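Local coordinates for transcriptional regulator, marR family, putative (Sulfolobus solfataricus, PDB 3F3X), which probably binds DNA and regulates transcription as a member of the MarR family of winged helix-turn-helix proteins, at residues R51-L56 and R90-E95. Numbering follows the deposited sequence.
Sequences RSMVYL and RIVIVE
R51 and V94 form an antiparallel hydrogen-bonded pair. R51 N donates to V94 O at 3.0 Å, V94 N to R51 O at 2.7 Å. Two residues on, past the non-hydrogen-bonded pair S52/I93, V92 O accepts a weak hydrogen bond from M53 N and a CA-H...O contact from S52 CA at 3.3 Å. The side chains of M53 and V94 cross at about a right angle, with M53 SD 3.4 Å from V94 CG2. L56 CD1 meets the same methyl at 3.8 Å, and M53 CG packs on V92 CG1. Beside S52 lie I91 CG2 and I93 CD1, the latter 3.8 Å from S52 CB. An alanine in place of I93 would probably leave S52 CB with less apolar cover, I91 CG2 remaining, and thin the packing on I83. The pairing makes strand 51-52 an edge of the three-stranded antiparallel sheet of the winged helix-turn-helix domain, next to central strand 92-96. S52 is the N-cap of helix 53-60. With chi1 at 71°, OG sits between backbone N and carbonyl carbon, where it accepts a capping hydrogen bond from Y55 N. I67 of helix 64-76 touches M53 and L56. The R51 guanidinium has Y55 OH over one face, and R51 NH2 forms a salt bridge with E48.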
loop_
_atom_site.group_PDB
_atom_site.type_symbol
_atom_site.label_atom_id
_atom_site.label_comp_id
_atom_site.label_asym_id
_atom_site.label_seq_id
_atom_site.Cartn_x
_atom_site.Cartn_y
_atom_site.Cartn_z
ATOM N N ARG A 51 -9.521 -14.790 -16.596
ATOM C CA ARG A 51 -9.959 -14.578 -15.219
ATOM C C ARG A 51 -11.236 -13.759 -15.137
ATOM O O ARG A 51 -11.417 -12.803 -15.894
ATOM C CB ARG A 51 -8.879 -13.831 -14.433
ATOM C CG ARG A 51 -7.484 -14.435 -14.486
ATOM C CD ARG A 51 -7.445 -15.798 -13.821
ATOM N NE ARG A 51 -6.074 -16.237 -13.581
ATOM C CZ ARG A 51 -5.745 -17.325 -12.894
ATOM N NH1 ARG A 51 -6.690 -18.099 -12.374
ATOM N NH2 ARG A 51 -4.472 -17.630 -12.715
ATOM N N SER A 52 -12.109 -14.110 -14.194
ATOM C CA SER A 52 -13.352 -13.365 -14.019
ATOM C C SER A 52 -13.029 -12.044 -13.325
ATOM O O SER A 52 -11.968 -11.900 -12.709
ATOM C CB SER A 52 -14.351 -14.160 -13.167
ATOM O OG SER A 52 -13.936 -14.226 -11.814
ATOM N N MET A 53 -13.946 -11.086 -13.418
ATOM C CA MET A 53 -13.751 -9.778 -12.798
ATOM C C MET A 53 -13.655 -9.922 -11.285
ATOM O O MET A 53 -12.884 -9.218 -10.630
ATOM C CB MET A 53 -14.905 -8.848 -13.172
ATOM C CG MET A 53 -15.069 -8.652 -14.678
ATOM S SD MET A 53 -13.725 -7.690 -15.419
ATOM C CE MET A 53 -14.422 -6.046 -15.352
ATOM N N VAL A 54 -14.445 -10.839 -10.732
ATOM C CA VAL A 54 -14.436 -11.087 -9.293
ATOM C C VAL A 54 -13.082 -11.668 -8.889
ATOM O O VAL A 54 -12.512 -11.292 -7.865
ATOM C CB VAL A 54 -15.545 -12.089 -8.882
ATOM C CG1 VAL A 54 -15.381 -12.475 -7.419
ATOM C CG2 VAL A 54 -16.917 -11.472 -9.112
ATOM N N TYR A 55 -12.573 -12.592 -9.696
ATOM C CA TYR A 55 -11.280 -13.201 -9.408
ATOM C C TYR A 55 -10.195 -12.133 -9.327
ATOM O O TYR A 55 -9.359 -12.160 -8.427
ATOM C CB TYR A 55 -10.891 -14.201 -10.493
ATOM C CG TYR A 55 -9.498 -14.761 -10.309
ATOM C CD1 TYR A 55 -9.291 -15.941 -9.601
ATOM C CD2 TYR A 55 -8.383 -14.098 -10.827
ATOM C CE1 TYR A 55 -8.012 -16.454 -9.411
ATOM C CE2 TYR A 55 -7.096 -14.601 -10.646
ATOM C CZ TYR A 55 -6.921 -15.780 -9.935
ATOM O OH TYR A 55 -5.658 -16.286 -9.754
ATOM N N LEU A 56 -10.210 -11.200 -10.276
ATOM C CA LEU A 56 -9.202 -10.146 -10.312
ATOM C C LEU A 56 -9.262 -9.213 -9.105
ATOM O O LEU A 56 -8.238 -8.917 -8.494
ATOM C CB LEU A 56 -9.330 -9.341 -11.614
ATOM C CG LEU A 56 -9.019 -10.161 -12.873
ATOM C CD1 LEU A 56 -9.467 -9.394 -14.111
ATOM C CD2 LEU A 56 -7.520 -10.482 -12.930
ATOM N N ARG A 90 -23.326 -15.705 -17.401
ATOM C CA ARG A 90 -23.664 -14.676 -16.429
ATOM C C ARG A 90 -22.386 -14.044 -15.879
ATOM O O ARG A 90 -22.417 -12.953 -15.309
ATOM C CB ARG A 90 -24.464 -15.296 -15.281
ATOM C CG ARG A 90 -24.913 -14.301 -14.226
ATOM C CD ARG A 90 -25.914 -13.305 -14.797
ATOM N NE ARG A 90 -26.269 -12.279 -13.821
ATOM C CZ ARG A 90 -27.171 -11.324 -14.025
ATOM N NH1 ARG A 90 -27.825 -11.253 -15.179
ATOM N NH2 ARG A 90 -27.413 -10.432 -13.074
ATOM N N ILE A 91 -21.263 -14.736 -16.065
ATOM C CA ILE A 91 -19.969 -14.270 -15.567
ATOM C C ILE A 91 -19.100 -13.621 -16.640
ATOM O O ILE A 91 -18.924 -14.172 -17.726
ATOM C CB ILE A 91 -19.164 -15.439 -14.961
ATOM C CG1 ILE A 91 -20.016 -16.187 -13.928
ATOM C CG2 ILE A 91 -17.887 -14.914 -14.326
ATOM C CD1 ILE A 91 -20.508 -15.324 -12.784
ATOM N N VAL A 92 -18.544 -12.457 -16.323
ATOM C CA VAL A 92 -17.673 -11.751 -17.258
ATOM C C VAL A 92 -16.244 -12.258 -17.083
ATOM O O VAL A 92 -15.707 -12.260 -15.974
ATOM C CB VAL A 92 -17.689 -10.227 -17.013
ATOM C CG1 VAL A 92 -16.716 -9.535 -17.955
ATOM C CG2 VAL A 92 -19.097 -9.683 -17.219
ATOM N N ILE A 93 -15.637 -12.688 -18.183
ATOM C CA ILE A 93 -14.277 -13.201 -18.162
ATOM C C ILE A 93 -13.356 -12.270 -18.936
ATOM O O ILE A 93 -13.736 -11.740 -19.983
ATOM C CB ILE A 93 -14.198 -14.600 -18.817
ATOM C CG1 ILE A 93 -15.091 -15.589 -18.062
ATOM C CG2 ILE A 93 -12.757 -15.084 -18.838
ATOM C CD1 ILE A 93 -14.686 -15.809 -16.625
ATOM N N VAL A 94 -12.145 -12.084 -18.418
ATOM C CA VAL A 94 -11.153 -11.233 -19.065
ATOM C C VAL A 94 -10.097 -12.146 -19.680
ATOM O O VAL A 94 -9.472 -12.944 -18.990
ATOM C CB VAL A 94 -10.459 -10.291 -18.056
ATOM C CG1 VAL A 94 -9.457 -9.395 -18.785
ATOM C CG2 VAL A 94 -11.497 -9.435 -17.336
ATOM N N GLU A 95 -9.917 -12.028 -20.986
ATOM C CA GLU A 95 -8.944 -12.831 -21.702
ATOM C C GLU A 95 -7.887 -11.911 -22.280
ATOM O O GLU A 95 -8.207 -10.864 -22.845
ATOM C CB GLU A 95 -9.630 -13.605 -22.834
ATOM C CG GLU A 95 -8.661 -14.342 -23.755
ATOM C CD GLU A 95 -9.367 -15.038 -24.910
ATOM O OE1 GLU A 95 -10.257 -14.413 -25.526
ATOM O OE2 GLU A 95 -9.018 -16.199 -25.208
#